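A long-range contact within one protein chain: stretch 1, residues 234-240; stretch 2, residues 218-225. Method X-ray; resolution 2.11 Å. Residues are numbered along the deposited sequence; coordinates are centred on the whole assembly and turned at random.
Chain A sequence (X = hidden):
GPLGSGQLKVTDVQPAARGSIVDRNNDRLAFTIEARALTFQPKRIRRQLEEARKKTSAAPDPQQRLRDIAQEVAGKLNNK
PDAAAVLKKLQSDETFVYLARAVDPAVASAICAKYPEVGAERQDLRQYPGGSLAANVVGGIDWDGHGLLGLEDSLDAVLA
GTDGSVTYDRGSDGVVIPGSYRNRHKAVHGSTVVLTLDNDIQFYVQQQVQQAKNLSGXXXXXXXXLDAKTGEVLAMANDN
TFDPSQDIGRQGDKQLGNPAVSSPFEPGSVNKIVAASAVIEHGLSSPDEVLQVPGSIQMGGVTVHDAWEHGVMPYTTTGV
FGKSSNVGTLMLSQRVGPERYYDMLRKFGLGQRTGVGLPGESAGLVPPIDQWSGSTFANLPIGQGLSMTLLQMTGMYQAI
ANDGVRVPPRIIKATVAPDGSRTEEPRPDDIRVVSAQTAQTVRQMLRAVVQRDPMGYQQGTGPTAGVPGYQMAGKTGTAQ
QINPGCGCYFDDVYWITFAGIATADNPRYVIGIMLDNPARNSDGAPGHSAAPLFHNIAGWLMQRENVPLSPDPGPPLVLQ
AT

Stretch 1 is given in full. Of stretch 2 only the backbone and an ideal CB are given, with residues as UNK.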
# COMPACT_ATOMS: atom_id res chain seq x y z
N LEU A 234 -9.13 -4.60 -0.43
CA LEU A 234 -10.40 -4.11 -0.97
C LEU A 234 -10.24 -3.42 -2.33
O LEU A 234 -11.18 -3.39 -3.12
CB LEU A 234 -11.04 -3.12 0.02
CG LEU A 234 -11.40 -3.64 1.42
CD1 LEU A 234 -12.21 -2.61 2.20
CD2 LEU A 234 -12.16 -4.98 1.35
N ALA A 235 -9.07 -2.84 -2.60
CA ALA A 235 -8.77 -2.26 -3.90
C ALA A 235 -7.27 -2.31 -4.10
O ALA A 235 -6.50 -2.11 -3.16
CB ALA A 235 -9.27 -0.80 -4.01
N MET A 236 -6.85 -2.56 -5.35
CA MET A 236 -5.43 -2.53 -5.70
C MET A 236 -5.39 -2.06 -7.15
O MET A 236 -5.91 -2.75 -8.03
CB MET A 236 -4.78 -3.91 -5.52
CG MET A 236 -3.29 -3.98 -5.83
SD MET A 236 -2.57 -5.63 -5.54
CE MET A 236 -2.27 -5.54 -3.77
N ALA A 237 -4.82 -0.89 -7.39
CA ALA A 237 -4.91 -0.30 -8.72
C ALA A 237 -3.62 0.40 -9.12
O ALA A 237 -2.88 0.91 -8.27
CB ALA A 237 -6.07 0.70 -8.81
N ASN A 238 -3.38 0.42 -10.42
CA ASN A 238 -2.35 1.25 -11.01
C ASN A 238 -2.95 1.99 -12.20
O ASN A 238 -4.04 1.65 -12.67
CB ASN A 238 -1.13 0.43 -11.44
CG ASN A 238 -1.53 -0.87 -12.08
OD1 ASN A 238 -1.54 -1.92 -11.42
ND2 ASN A 238 -1.90 -0.82 -13.36
N ASP A 239 -2.25 3.02 -12.66
CA ASP A 239 -2.67 3.73 -13.86
C ASP A 239 -2.38 2.87 -15.09
O ASP A 239 -1.60 1.91 -15.04
CB ASP A 239 -1.94 5.06 -13.97
CG ASP A 239 -0.47 4.89 -14.33
OD1 ASP A 239 0.31 4.38 -13.48
OD2 ASP A 239 -0.09 5.27 -15.46
N ASN A 240 -3.00 3.25 -16.21
CA ASN A 240 -2.63 2.71 -17.53
C ASN A 240 -2.89 1.21 -17.64
O ASN A 240 -2.16 0.49 -18.33
CB ASN A 240 -1.15 3.02 -17.83
CG ASN A 240 -0.81 2.89 -19.31
OD1 ASN A 240 -1.67 3.11 -20.17
ND2 ASN A 240 0.44 2.55 -19.61
N UNK A 218 3.08 12.34 -13.10
CA UNK A 218 3.90 11.21 -12.69
C UNK A 218 4.02 10.18 -13.81
O UNK A 218 3.14 10.04 -14.66
CB UNK A 218 3.32 10.56 -11.43
N UNK A 219 5.13 9.42 -13.79
CA UNK A 219 5.31 8.32 -14.74
C UNK A 219 4.35 7.18 -14.47
O UNK A 219 4.01 6.42 -15.38
CB UNK A 219 6.75 7.80 -14.69
N UNK A 220 3.96 6.98 -13.21
CA UNK A 220 2.96 5.98 -12.90
C UNK A 220 2.46 6.23 -11.48
O UNK A 220 3.11 6.94 -10.70
CB UNK A 220 3.52 4.57 -13.05
N UNK A 221 1.29 5.68 -11.17
CA UNK A 221 0.63 5.87 -9.88
C UNK A 221 0.03 4.53 -9.49
O UNK A 221 -0.44 3.78 -10.35
CB UNK A 221 -0.44 6.97 -9.94
N UNK A 222 0.04 4.23 -8.20
CA UNK A 222 -0.65 3.03 -7.73
C UNK A 222 -1.18 3.31 -6.33
O UNK A 222 -0.74 4.24 -5.66
CB UNK A 222 0.28 1.81 -7.74
N UNK A 223 -2.16 2.50 -5.93
CA UNK A 223 -2.85 2.70 -4.66
C UNK A 223 -3.40 1.35 -4.19
O UNK A 223 -3.79 0.50 -5.00
CB UNK A 223 -3.97 3.73 -4.80
N UNK A 224 -3.41 1.18 -2.88
CA UNK A 224 -3.91 -0.03 -2.24
C UNK A 224 -4.83 0.40 -1.10
O UNK A 224 -4.50 1.32 -0.35
CB UNK A 224 -2.77 -0.91 -1.73
N UNK A 225 -5.98 -0.25 -0.99
CA UNK A 225 -6.89 -0.04 0.13
C UNK A 225 -7.05 -1.37 0.85
O UNK A 225 -7.50 -2.36 0.25
CB UNK A 225 -8.24 0.51 -0.34

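The two stretches run antiparallel, their strand axes 4.7 Å apart at closest approach. In the extended strand the side chains of 222 to 225 fall alternately on the two faces of the sheet.

Position 218 has nothing of stretch 1 within 5.5 Å of its ideal CB, so stretch 1 sets no preference there; the residue is Ala218. Position 219 points its CB away and tolerates almost anything, polar types included. It is His219, whose ring takes no part in the pairing; its backbone O reaches stretch 1 only through a water, which donates to His219 O (2.9 Å from the water O) and to Asp239 OD2 (2.7 Å from the water O).

At position 220 the CB points sideways and lies tight against the Asp239 carboxylate. A polar side chain that can turn its end elsewhere would suit, whereas an acid would bring like charges together. The residue is Asn220, with CB 3.2 Å from Asp239 OD1, chi1 near p and its end leading away.

Position 221 is fixed mainly through its backbone: its N donates to Asp239 OD1 (2.8 Å), and its O accepts from Asp239 N (3.0 Å). The CB points sideways, and the extended backbone, phi/psi -140/145, suits a beta-branched residue. It is Val221, in the t rotamer.

Position 222 is a non-hydrogen-bonded site opposite Asn238, where the CA atoms approach to 4.1 Å. Its ideal CB is 3.3 Å from Ala237 O, and a small residue, Ala, Ser or perhaps Thr, looks easiest to place. Ser222 has its CB 4.2 Å from Asn238 CB, while its CA makes a CA-H...O contact with Ala237 O (3.1 Å).

Position 223 lies on the other face, paired with Ala237. Its N donates to Ala237 O (2.9 Å) and its O accepts from Ala237 N (3.0 Å). Since these bonds ask nothing of the side chain, several types are possible; Ala223 shares its face with the methyl of Ala237.

Position 224 faces the same way as Met236, whose long aliphatic side chain offers an apolar surface. Val, Ile or Leu would answer it. Val224, in the t rotamer, places CG2 4.1 Å from Met236 CG.

Position 225 meets a methyl and the base of a leucine, its ideal CB 4.0 Å from Ala235 CB. An apolar, beta-branched residue suits this extended site. Val225 sets CG1 4.3 Å from Leu234 CB, while its N donates to Ala235 O (2.9 Å) and its O accepts from both Leu234 N (2.9 Å) and Ala235 N (3.3 Å).

Stretch 2, residues 218-225: AHNVSAVV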
# COMPACT_ATOMS: atom_id res chain seq x y z
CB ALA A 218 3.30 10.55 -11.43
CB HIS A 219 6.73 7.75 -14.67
CG HIS A 219 7.80 8.65 -15.22
ND1 HIS A 219 9.14 8.46 -14.93
CD2 HIS A 219 7.73 9.71 -16.05
CE1 HIS A 219 9.84 9.38 -15.56
NE2 HIS A 219 9.02 10.15 -16.24
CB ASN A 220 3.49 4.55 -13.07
CG ASN A 220 4.85 4.36 -12.48
OD1 ASN A 220 5.88 4.45 -13.18
ND2 ASN A 220 4.89 4.11 -11.18
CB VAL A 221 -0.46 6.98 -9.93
CG1 VAL A 221 -1.26 7.12 -8.57
CG2 VAL A 221 0.16 8.33 -10.26
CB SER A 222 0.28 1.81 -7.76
OG SER A 222 1.41 2.08 -6.98
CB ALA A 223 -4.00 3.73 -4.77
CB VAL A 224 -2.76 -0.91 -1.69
CG1 VAL A 224 -3.31 -2.05 -0.79
CG2 VAL A 224 -1.90 -1.47 -2.86
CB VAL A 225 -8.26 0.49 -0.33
CG1 VAL A 225 -9.18 0.65 0.90
CG2 VAL A 225 -8.11 1.83 -1.10
O HOH W 1 2.28 4.39 -16.39
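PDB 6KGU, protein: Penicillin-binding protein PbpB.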